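Long-range contacts in peptidase, C14 family (Geobacter sulfurreducens PCA, PDB 3BIJ), which probably acts as a cysteine endopeptidase of the caspase-like C14 family, though its substrates and biological role are not established: residues 24-29 and 214-219; 69-74 and 120-125; 128-133 and 202-207. One frame throughout, in Å; residues are numbered along the deposited sequence.

Interaction 1: residues 24-29 and 214-219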
ATOM      1  N   GLY A  24       5.584  10.757  27.264  1.00 49.44           N
ATOM      2  CA  GLY A  24       5.859  11.529  26.064  1.00 45.13           C
ATOM      3  C   GLY A  24       7.271  11.325  25.560  1.00 46.54           C
ATOM      4  O   GLY A  24       7.954  12.273  25.178  1.00 55.97           O
ATOM      5  N   LYS A  25       7.717  10.075  25.558  1.00 50.75           N
ATOM      6  CA  LYS A  25       9.065   9.740  25.112  1.00 46.45           C
ATOM      7  C   LYS A  25       9.355  10.066  23.650  1.00 49.41           C
ATOM      8  O   LYS A  25       8.529   9.838  22.758  1.00 55.97           O
ATOM      9  CB  LYS A  25       9.333   8.255  25.370  1.00 48.12           C
ATOM     10  CG  LYS A  25       9.574   7.900  26.846  1.00 66.05           C
ATOM     11  CD  LYS A  25      11.066   7.704  27.162  1.00 73.25           C
ATOM     12  CE  LYS A  25      11.886   8.950  26.781  1.00 80.50           C
ATOM     13  NZ  LYS A  25      13.375   8.826  26.974  1.00 67.76           N
ATOM     14  N   LEU A  26      10.543  10.618  23.429  1.00 40.71           N
ATOM     15  CA  LEU A  26      11.042  10.968  22.099  1.00 48.12           C
ATOM     16  C   LEU A  26      12.551  10.809  22.179  1.00 46.15           C
ATOM     17  O   LEU A  26      13.110  10.806  23.273  1.00 45.65           O
ATOM     18  CB  LEU A  26      10.692  12.414  21.739  1.00 48.72           C
ATOM     19  CG  LEU A  26       9.206  12.724  21.540  1.00 47.96           C
ATOM     20  CD1 LEU A  26       9.002  14.219  21.477  1.00 45.92           C
ATOM     21  CD2 LEU A  26       8.694  12.050  20.276  1.00 43.72           C
ATOM     22  N   ASN A  27      13.226  10.678  21.050  1.00 43.05           N
ATOM     23  CA  ASN A  27      14.659  10.501  21.146  1.00 57.35           C
ATOM     24  C   ASN A  27      15.457  11.239  20.100  1.00 54.74           C
ATOM     25  O   ASN A  27      16.218  10.633  19.353  1.00 71.07           O
ATOM     26  CB  ASN A  27      14.984   9.009  21.114  1.00 66.00           C
ATOM     27  CG  ASN A  27      14.281   8.292  19.989  1.00 67.08           C
ATOM     28  OD1 ASN A  27      14.487   8.613  18.822  1.00 80.09           O
ATOM     29  ND2 ASN A  27      13.447   7.317  20.327  1.00 57.67           N
ATOM     30  N   ALA A  28      15.288  12.557  20.065  1.00 55.99           N
ATOM     31  CA  ALA A  28      15.986  13.407  19.117  1.00 40.52           C
ATOM     32  C   ALA A  28      15.772  14.867  19.482  1.00 47.41           C
ATOM     33  O   ALA A  28      16.350  15.756  18.863  1.00 58.06           O
ATOM     34  CB  ALA A  28      15.482  13.141  17.705  1.00 45.45           C
ATOM     35  N   CYS A  29      14.948  15.117  20.491  1.00 42.95           N
ATOM     36  CA  CYS A  29      14.681  16.477  20.909  1.00 46.08           C
ATOM     37  C   CYS A  29      15.878  17.086  21.617  1.00 48.46           C
ATOM     38  O   CYS A  29      16.200  18.250  21.394  1.00 55.66           O
ATOM     39  CB  CYS A  29      13.437  16.517  21.795  1.00 46.09           C
ATOM     40  SG  CYS A  29      11.953  15.998  20.893  1.00 59.38           S
ATOM     41  N   SER A 214       4.676  16.969  12.851  1.00 45.30           N
ATOM     42  CA  SER A 214       6.137  17.025  12.766  1.00 44.10           C
ATOM     43  C   SER A 214       6.751  15.702  13.172  1.00 41.06           C
ATOM     44  O   SER A 214       6.481  15.185  14.252  1.00 43.89           O
ATOM     45  CB  SER A 214       6.691  18.139  13.656  1.00 37.07           C
ATOM     46  OG  SER A 214       6.435  19.401  13.083  1.00 40.81           O
ATOM     47  N   GLN A 215       7.600  15.171  12.308  1.00 38.17           N
ATOM     48  CA  GLN A 215       8.220  13.889  12.569  1.00 37.24           C
ATOM     49  C   GLN A 215       9.445  13.943  13.478  1.00 41.60           C
ATOM     50  O   GLN A 215      10.294  14.821  13.349  1.00 47.12           O
ATOM     51  CB  GLN A 215       8.572  13.240  11.240  1.00 39.27           C
ATOM     52  CG  GLN A 215       8.793  11.771  11.344  1.00 63.79           C
ATOM     53  CD  GLN A 215       8.811  11.101   9.989  1.00 72.41           C
ATOM     54  OE1 GLN A 215       7.819  11.143   9.247  1.00 71.62           O
ATOM     55  NE2 GLN A 215       9.942  10.470   9.654  1.00 68.32           N
ATOM     56  N   ASP A 216       9.517  13.006  14.414  1.00 38.25           N
ATOM     57  CA  ASP A 216      10.638  12.919  15.332  1.00 34.91           C
ATOM     58  C   ASP A 216      11.603  11.871  14.791  1.00 36.20           C
ATOM     59  O   ASP A 216      11.321  10.676  14.854  1.00 40.22           O
ATOM     60  CB  ASP A 216      10.161  12.483  16.713  1.00 35.50           C
ATOM     61  CG  ASP A 216      11.315  12.218  17.668  1.00 43.22           C
ATOM     62  OD1 ASP A 216      11.327  11.160  18.334  1.00 46.95           O
ATOM     63  OD2 ASP A 216      12.214  13.075  17.765  1.00 47.27           O
ATOM     64  N   GLY A 217      12.732  12.313  14.255  1.00 40.11           N
ATOM     65  CA  GLY A 217      13.705  11.372  13.730  1.00 38.47           C
ATOM     66  C   GLY A 217      14.455  10.671  14.848  1.00 46.23           C
ATOM     67  O   GLY A 217      14.194  10.929  16.027  1.00 41.01           O
ATOM     68  N   ALA A 218      15.390   9.789  14.494  1.00 47.15           N
ATOM     69  CA  ALA A 218      16.158   9.070  15.509  1.00 50.38           C
ATOM     70  C   ALA A 218      17.321   9.889  16.077  1.00 53.92           C
ATOM     71  O   ALA A 218      17.771   9.625  17.195  1.00 49.61           O
ATOM     72  CB  ALA A 218      16.673   7.757  14.943  1.00 47.90           C
ATOM     73  N   PHE A 219      17.793  10.885  15.320  1.00 55.00           N
ATOM     74  CA  PHE A 219      18.905  11.729  15.775  1.00 55.48           C
ATOM     75  C   PHE A 219      18.655  13.236  15.795  1.00 54.46           C
ATOM     76  O   PHE A 219      19.521  14.013  16.191  1.00 51.68           O
ATOM     77  CB  PHE A 219      20.153  11.417  14.964  1.00 64.28           C
ATOM     78  CG  PHE A 219      20.438   9.955  14.886  1.00 75.22           C
ATOM     79  CD1 PHE A 219      19.900   9.194  13.846  1.00 77.89           C
ATOM     80  CD2 PHE A 219      21.155   9.314  15.901  1.00 66.57           C
ATOM     81  CE1 PHE A 219      20.061   7.818  13.814  1.00 77.01           C
ATOM     82  CE2 PHE A 219      21.322   7.937  15.883  1.00 66.88           C
ATOM     83  CZ  PHE A 219      20.772   7.182  14.836  1.00 69.40           C
TER
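L26, N27 and A28, in the loop that starts helix 29-42 of the caspase-type fold, close over the carboxylate of D216 beside what is probably the substrate-binding end of the sheet. A28 holds the N-cap position of that helix. In D216, CG lies anti to the backbone N (chi1 173°), on the side of the loop. OD1 meets the first half of the loop. N27 N gives it a weak hydrogen bond of 3.3 Å, long but nearly straight at 166°, and L26 CD2 lies 3.4 Å from the same OD1, its side chain crossing that of D216 obliquely. OD2 turns to the second half, where A28 CB sits 3.3 Å away. That methyl fits into a bend of 214-219: it is 3.1 Å from G217 O and 3.7 Å from F219 C. Further out, the N27 side chain reaches over A218 at the more open margin. The loop contributes a single weak bond to the carboxylate, whose stronger partners are two arginines: R163 forms a salt bridge with OD1, and R165 with OD2. These two charges probably keep the buried D216 ionised and fix its rotation. C29 SG, 4.3 Å from D216 OD2, also packs on S82 of strand 76-89, as probably in metacaspases, where a cysteine and a serine at the corresponding places line the S1 pocket. L26 meanwhile rests on H84, which probably corresponds to the catalytic histidine of C14 relatives. Residues 215-216 form a short antiparallel pair with strand 163-164, F219 meets W22 of the second subunit with its ring nearly perpendicular, and helix 29-42 begins right after A28.

Interaction 2: residues 69-74 and 120-125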
ATOM      1  N   LYS A  69      13.799  41.407  29.566  1.00 54.63           N
ATOM      2  CA  LYS A  69      14.280  42.545  30.349  1.00 56.69           C
ATOM      3  C   LYS A  69      15.709  42.926  30.005  1.00 50.85           C
ATOM      4  O   LYS A  69      16.059  44.105  29.989  1.00 51.60           O
ATOM      5  CB  LYS A  69      14.197  42.245  31.850  1.00 58.18           C
ATOM      6  CG  LYS A  69      12.790  42.186  32.405  1.00 76.93           C
ATOM      7  CD  LYS A  69      12.801  41.877  33.897  1.00 87.07           C
ATOM      8  CE  LYS A  69      11.389  41.591  34.418  1.00 91.13           C
ATOM      9  NZ  LYS A  69      11.397  41.134  35.845  1.00 86.87           N
ATOM     10  N   ALA A  70      16.530  41.922  29.720  1.00 51.82           N
ATOM     11  CA  ALA A  70      17.928  42.155  29.387  1.00 50.53           C
ATOM     12  C   ALA A  70      18.146  42.919  28.085  1.00 52.10           C
ATOM     13  O   ALA A  70      18.587  44.066  28.090  1.00 54.70           O
ATOM     14  CB  ALA A  70      18.676  40.836  29.335  1.00 35.38           C
ATOM     15  N   LEU A  71      17.834  42.283  26.966  1.00 54.54           N
ATOM     16  CA  LEU A  71      18.056  42.920  25.687  1.00 54.75           C
ATOM     17  C   LEU A  71      17.069  44.019  25.326  1.00 54.94           C
ATOM     18  O   LEU A  71      15.945  44.076  25.834  1.00 51.81           O
ATOM     19  CB  LEU A  71      18.142  41.855  24.589  1.00 52.09           C
ATOM     20  CG  LEU A  71      17.220  40.656  24.748  1.00 57.49           C
ATOM     21  CD1 LEU A  71      15.830  41.056  24.305  1.00 56.81           C
ATOM     22  CD2 LEU A  71      17.730  39.477  23.927  1.00 54.16           C
ATOM     23  N   GLY A  72      17.534  44.914  24.462  1.00 43.91           N
ATOM     24  CA  GLY A  72      16.721  46.029  24.023  1.00 47.39           C
ATOM     25  C   GLY A  72      16.846  46.288  22.534  1.00 51.08           C
ATOM     26  O   GLY A  72      17.345  45.444  21.781  1.00 45.11           O
ATOM     27  N   LYS A  73      16.387  47.465  22.117  1.00 56.31           N
ATOM     28  CA  LYS A  73      16.414  47.885  20.717  1.00 62.66           C
ATOM     29  C   LYS A  73      17.710  47.511  20.020  1.00 60.50           C
ATOM     30  O   LYS A  73      18.798  47.920  20.428  1.00 62.45           O
ATOM     31  CB  LYS A  73      16.183  49.405  20.606  1.00 74.53           C
ATOM     32  CG  LYS A  73      17.197  50.290  21.371  1.00 90.85           C
ATOM     33  CD  LYS A  73      16.813  51.792  21.369  1.00 93.64           C
ATOM     34  CE  LYS A  73      17.857  52.668  22.097  1.00 99.36           C
ATOM     35  NZ  LYS A  73      18.096  52.320  23.539  1.00 93.97           N
ATOM     36  N   GLY A  74      17.584  46.724  18.958  1.00 59.44           N
ATOM     37  CA  GLY A  74      18.759  46.303  18.217  1.00 63.26           C
ATOM     38  C   GLY A  74      19.228  44.891  18.542  1.00 60.29           C
ATOM     39  O   GLY A  74      19.858  44.232  17.717  1.00 59.71           O
ATOM     40  N   GLY A 120       5.542  39.150  23.994  1.00 56.23           N
ATOM     41  CA  GLY A 120       5.078  40.523  23.922  1.00 54.04           C
ATOM     42  C   GLY A 120       5.758  41.429  24.927  1.00 57.50           C
ATOM     43  O   GLY A 120       5.553  42.643  24.918  1.00 59.92           O
ATOM     44  N   LYS A 121       6.572  40.843  25.797  1.00 55.33           N
ATOM     45  CA  LYS A 121       7.279  41.620  26.812  1.00 61.54           C
ATOM     46  C   LYS A 121       8.636  42.134  26.338  1.00 59.87           C
ATOM     47  O   LYS A 121       9.355  42.793  27.092  1.00 56.13           O
ATOM     48  CB  LYS A 121       7.473  40.792  28.085  1.00 55.97           C
ATOM     49  CG  LYS A 121       6.203  40.554  28.871  1.00 67.23           C
ATOM     50  CD  LYS A 121       6.472  39.700  30.085  1.00 61.03           C
ATOM     51  CE  LYS A 121       5.177  39.395  30.817  1.00 75.82           C
ATOM     52  NZ  LYS A 121       5.378  38.463  31.977  1.00 83.80           N
ATOM     53  N   PHE A 122       8.988  41.831  25.092  1.00 59.98           N
ATOM     54  CA  PHE A 122      10.263  42.272  24.537  1.00 55.40           C
ATOM     55  C   PHE A 122      10.200  43.706  24.027  1.00 54.42           C
ATOM     56  O   PHE A 122       9.132  44.202  23.676  1.00 53.39           O
ATOM     57  CB  PHE A 122      10.715  41.344  23.397  1.00 52.76           C
ATOM     58  CG  PHE A 122      11.249  40.012  23.863  1.00 49.93           C
ATOM     59  CD1 PHE A 122      10.387  38.979  24.206  1.00 48.44           C
ATOM     60  CD2 PHE A 122      12.621  39.806  23.996  1.00 52.42           C
ATOM     61  CE1 PHE A 122      10.882  37.764  24.673  1.00 49.41           C
ATOM     62  CE2 PHE A 122      13.122  38.592  24.463  1.00 47.08           C
ATOM     63  CZ  PHE A 122      12.252  37.574  24.802  1.00 53.37           C
ATOM     64  N   ALA A 123      11.362  44.352  23.984  1.00 61.51           N
ATOM     65  CA  ALA A 123      11.501  45.736  23.530  1.00 63.55           C
ATOM     66  C   ALA A 123      10.905  45.953  22.148  1.00 64.26           C
ATOM     67  O   ALA A 123      10.405  45.018  21.525  1.00 67.85           O
ATOM     68  CB  ALA A 123      12.971  46.131  23.523  1.00 70.46           C
ATOM     69  N   ALA A 124      10.975  47.189  21.661  1.00 61.27           N
ATOM     70  CA  ALA A 124      10.418  47.515  20.358  1.00 65.74           C
ATOM     71  C   ALA A 124      11.318  47.157  19.176  1.00 68.71           C
ATOM     72  O   ALA A 124      10.872  46.529  18.211  1.00 79.20           O
ATOM     73  CB  ALA A 124      10.045  48.982  20.307  1.00 59.83           C
ATOM     74  N   GLY A 125      12.583  47.540  19.242  1.00 66.47           N
ATOM     75  CA  GLY A 125      13.469  47.230  18.134  1.00 61.50           C
ATOM     76  C   GLY A 125      14.221  45.926  18.303  1.00 56.82           C
ATOM     77  O   GLY A 125      15.302  45.755  17.740  1.00 65.83           O
TER
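G74 N donates to G125 O at 2.8 Å, with an N-H...O angle of 164°. The bond is straight at the hydrogen, yet the donor stands well above the carbonyl plane, 61° out of it. It fastens the two loops together where they run closest, with K73 and G125 CA atoms 4.0 Å apart. G74 takes a positive phi, and at these backbone angles a side chain would press on the carbonyl oxygen of K73. G125 is tight as well: a CB there would point at K73 CB. Two residues back along each chain, A123 directs its methyl into the backbone of the other loop, CB lying 3.8 Å from G72 CA and 3.9 Å from K73 N. The two segments are helix-to-strand connections of the caspase-type α/β fold: 69-74 leaves helix 57-70 for strand 76-89, while the loop 120-125 leads from helix 112-119 into strand 127-133. Since those strands pair in parallel, the connections run side by side, 21° apart in direction, at the same end of the sheet. Beneath them the contact turns apolar. L71 CD1 comes in at the edge of the F122 ring, in its plane, 3.5 Å from CD2 and 3.7 Å from CE2. F122 CG lies anti to its own carbonyl carbon, and the ring inserts under the end of helix 57-70, against I64, A67 and A68, while stacking on F77 of strand 76-89. L71 also packs on I5 of strand 4-10 and on V126. On the backbone side, G72 N is held by the D75 carboxylate just beyond the segment, and R127 makes a weak hydrogen bond to G74 O.

Interaction 3: residues 128-133 and 202-207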
ATOM      1  N   VAL A 128      12.999  38.824  17.413  1.00 43.33           N
ATOM      2  CA  VAL A 128      12.693  37.580  18.118  1.00 41.43           C
ATOM      3  C   VAL A 128      12.602  36.450  17.097  1.00 44.13           C
ATOM      4  O   VAL A 128      11.680  36.415  16.286  1.00 49.49           O
ATOM      5  CB  VAL A 128      11.347  37.678  18.888  1.00 38.59           C
ATOM      6  CG1 VAL A 128      11.053  36.374  19.592  1.00 39.66           C
ATOM      7  CG2 VAL A 128      11.412  38.810  19.904  1.00 46.12           C
ATOM      8  N   LEU A 129      13.568  35.538  17.134  1.00 38.13           N
ATOM      9  CA  LEU A 129      13.603  34.410  16.210  1.00 35.99           C
ATOM     10  C   LEU A 129      13.190  33.138  16.937  1.00 38.33           C
ATOM     11  O   LEU A 129      13.854  32.731  17.885  1.00 41.45           O
ATOM     12  CB  LEU A 129      15.014  34.248  15.652  1.00 33.83           C
ATOM     13  CG  LEU A 129      15.240  33.115  14.659  1.00 40.54           C
ATOM     14  CD1 LEU A 129      14.452  33.369  13.395  1.00 32.18           C
ATOM     15  CD2 LEU A 129      16.728  33.015  14.371  1.00 28.26           C
ATOM     16  N   VAL A 130      12.104  32.505  16.494  1.00 43.34           N
ATOM     17  CA  VAL A 130      11.605  31.285  17.143  1.00 43.04           C
ATOM     18  C   VAL A 130      11.564  30.050  16.228  1.00 44.75           C
ATOM     19  O   VAL A 130      10.989  30.095  15.142  1.00 40.83           O
ATOM     20  CB  VAL A 130      10.158  31.490  17.695  1.00 35.63           C
ATOM     21  CG1 VAL A 130       9.707  30.243  18.418  1.00 26.74           C
ATOM     22  CG2 VAL A 130      10.091  32.692  18.616  1.00 30.36           C
ATOM     23  N   PHE A 131      12.182  28.957  16.669  1.00 45.85           N
ATOM     24  CA  PHE A 131      12.157  27.706  15.916  1.00 43.67           C
ATOM     25  C   PHE A 131      11.366  26.710  16.754  1.00 49.61           C
ATOM     26  O   PHE A 131      11.718  26.443  17.908  1.00 50.00           O
ATOM     27  CB  PHE A 131      13.559  27.137  15.681  1.00 42.43           C
ATOM     28  CG  PHE A 131      14.354  27.893  14.665  1.00 45.54           C
ATOM     29  CD1 PHE A 131      15.190  28.940  15.048  1.00 44.68           C
ATOM     30  CD2 PHE A 131      14.236  27.585  13.312  1.00 49.01           C
ATOM     31  CE1 PHE A 131      15.895  29.673  14.093  1.00 45.15           C
ATOM     32  CE2 PHE A 131      14.933  28.310  12.350  1.00 47.23           C
ATOM     33  CZ  PHE A 131      15.767  29.361  12.740  1.00 41.93           C
ATOM     34  N   SER A 132      10.292  26.174  16.189  1.00 41.96           N
ATOM     35  CA  SER A 132       9.486  25.200  16.910  1.00 41.65           C
ATOM     36  C   SER A 132       9.366  23.924  16.088  1.00 41.56           C
ATOM     37  O   SER A 132       8.531  23.851  15.191  1.00 45.19           O
ATOM     38  CB  SER A 132       8.096  25.778  17.190  1.00 39.87           C
ATOM     39  OG  SER A 132       7.267  24.848  17.879  1.00 46.74           O
ATOM     40  N   ASP A 133      10.205  22.928  16.379  1.00 44.01           N
ATOM     41  CA  ASP A 133      10.166  21.654  15.657  1.00 41.27           C
ATOM     42  C   ASP A 133       9.198  20.779  16.421  1.00 43.32           C
ATOM     43  O   ASP A 133       9.585  19.809  17.076  1.00 41.32           O
ATOM     44  CB  ASP A 133      11.546  20.986  15.616  1.00 45.37           C
ATOM     45  CG  ASP A 133      11.589  19.797  14.670  1.00 51.34           C
ATOM     46  OD1 ASP A 133      10.506  19.349  14.235  1.00 51.18           O
ATOM     47  OD2 ASP A 133      12.704  19.305  14.369  1.00 49.76           O
ATOM     48  N   ILE A 202       8.562  39.555  15.471  1.00 42.27           N
ATOM     49  CA  ILE A 202       8.563  38.103  15.592  1.00 41.14           C
ATOM     50  C   ILE A 202       8.689  37.387  14.237  1.00 46.07           C
ATOM     51  O   ILE A 202       8.033  37.745  13.259  1.00 45.69           O
ATOM     52  CB  ILE A 202       7.270  37.592  16.274  1.00 44.44           C
ATOM     53  CG1 ILE A 202       6.887  38.485  17.467  1.00 49.79           C
ATOM     54  CG2 ILE A 202       7.487  36.161  16.768  1.00 39.16           C
ATOM     55  CD1 ILE A 202       7.840  38.403  18.653  1.00 44.99           C
ATOM     56  N   LEU A 203       9.557  36.384  14.192  1.00 41.67           N
ATOM     57  CA  LEU A 203       9.757  35.570  13.003  1.00 44.88           C
ATOM     58  C   LEU A 203       9.710  34.161  13.559  1.00 53.65           C
ATOM     59  O   LEU A 203      10.679  33.667  14.148  1.00 57.99           O
ATOM     60  CB  LEU A 203      11.111  35.841  12.336  1.00 38.70           C
ATOM     61  CG  LEU A 203      11.560  34.853  11.248  1.00 31.69           C
ATOM     62  CD1 LEU A 203      10.431  34.582  10.315  1.00 33.84           C
ATOM     63  CD2 LEU A 203      12.761  35.390  10.488  1.00 33.13           C
ATOM     64  N   LEU A 204       8.553  33.531  13.390  1.00 54.07           N
ATOM     65  CA  LEU A 204       8.306  32.189  13.890  1.00 45.29           C
ATOM     66  C   LEU A 204       8.400  31.171  12.757  1.00 45.10           C
ATOM     67  O   LEU A 204       7.628  31.230  11.804  1.00 47.96           O
ATOM     68  CB  LEU A 204       6.913  32.170  14.500  1.00 47.48           C
ATOM     69  CG  LEU A 204       6.669  31.439  15.814  1.00 55.74           C
ATOM     70  CD1 LEU A 204       5.408  32.005  16.450  1.00 42.60           C
ATOM     71  CD2 LEU A 204       6.569  29.932  15.586  1.00 44.96           C
ATOM     72  N   ILE A 205       9.355  30.250  12.864  1.00 39.27           N
ATOM     73  CA  ILE A 205       9.546  29.200  11.867  1.00 28.40           C
ATOM     74  C   ILE A 205       9.271  27.878  12.564  1.00 30.87           C
ATOM     75  O   ILE A 205      10.058  27.439  13.405  1.00 38.01           O
ATOM     76  CB  ILE A 205      10.991  29.184  11.320  1.00 26.12           C
ATOM     77  CG1 ILE A 205      11.266  30.452  10.501  1.00 37.98           C
ATOM     78  CG2 ILE A 205      11.213  27.959  10.466  1.00 32.88           C
ATOM     79  CD1 ILE A 205      12.711  30.620  10.033  1.00 20.10           C
ATOM     80  N   SER A 206       8.146  27.253  12.227  1.00 37.82           N
ATOM     81  CA  SER A 206       7.771  25.976  12.830  1.00 33.31           C
ATOM     82  C   SER A 206       8.076  24.795  11.910  1.00 42.40           C
ATOM     83  O   SER A 206       8.258  24.958  10.701  1.00 41.40           O
ATOM     84  CB  SER A 206       6.287  25.982  13.175  1.00 43.30           C
ATOM     85  OG  SER A 206       5.512  26.219  12.010  1.00 51.65           O
ATOM     86  N   GLY A 207       8.101  23.597  12.488  1.00 43.20           N
ATOM     87  CA  GLY A 207       8.405  22.404  11.718  1.00 33.89           C
ATOM     88  C   GLY A 207       7.356  21.953  10.718  1.00 38.91           C
ATOM     89  O   GLY A 207       7.652  21.209   9.778  1.00 42.52           O
TER
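Strands 128-133 and 202-206 run parallel, their axes 4.7 Å apart and 15° from perfect alignment, in register from V128-I202 to S132-S206. Five backbone hydrogen bonds zigzag between them: V128 O takes L203 N, V130 pairs its N with L203 O and its O with I205 N (2.8 Å), and S132 pairs its N with I205 O and its O with G207 N (2.7 Å). On the face of V128 and V130, I202 CD1 settles against the branch point of V128, 3.6 Å from CB and nearly as close to both methyls. In I202, chi1 (-42°) sets CG1 anti to the carbonyl carbon, and chi2 swings CD1 to the valine. V130 CB then meets L204 CG at 4.0 Å. On the other face the neighbours also point the same way: L129 CD1 reaches L203 CG at 3.9 Å, and F131 CE2 touches I205 CD1 at 4.0 Å, CD1 lying oblique to the ring. F131 is further enclosed by F275 and by F223 and L227 of helix 222-231. At the C-terminal end the character changes: S206 OG bonds to C208 O, and D133 OD2 is hydrogen-bonded to T224 OG1 and lies close to the D32 carboxylate, the D133 side chain also touching S82, an arrangement consistent with the acidic S1 pocket of metacaspases. The bonded ladder satisfies the facing peptide groups of a buried, otherwise oily seam, leaving polar side chains to gather toward the C-terminal end of the pair, next to the family's cysteine-bearing loop.

Overall arrangement
Interaction 3 is the core of the set, a parallel strand pair whose centre lies about 6 Å from that of the chain, held by backbone bonds and apolar packing. Interactions 1 and 2 are partly buried loop contacts on opposite sides of the chain's centre, their own centres 32 Å apart. Each adjoins one end of interaction 3: F122 of interaction 2 packs on V128 near the N-terminal end of the strand pair, and S214 of interaction 1 packs on D133 and G207 near its C-terminal end. Chemistry follows place. At the first end, glycine-rich turns cover an apolar ring, whereas at the second a carboxylate bound by arginines lies near the probable substrate pocket, and F219 reaches the second subunit.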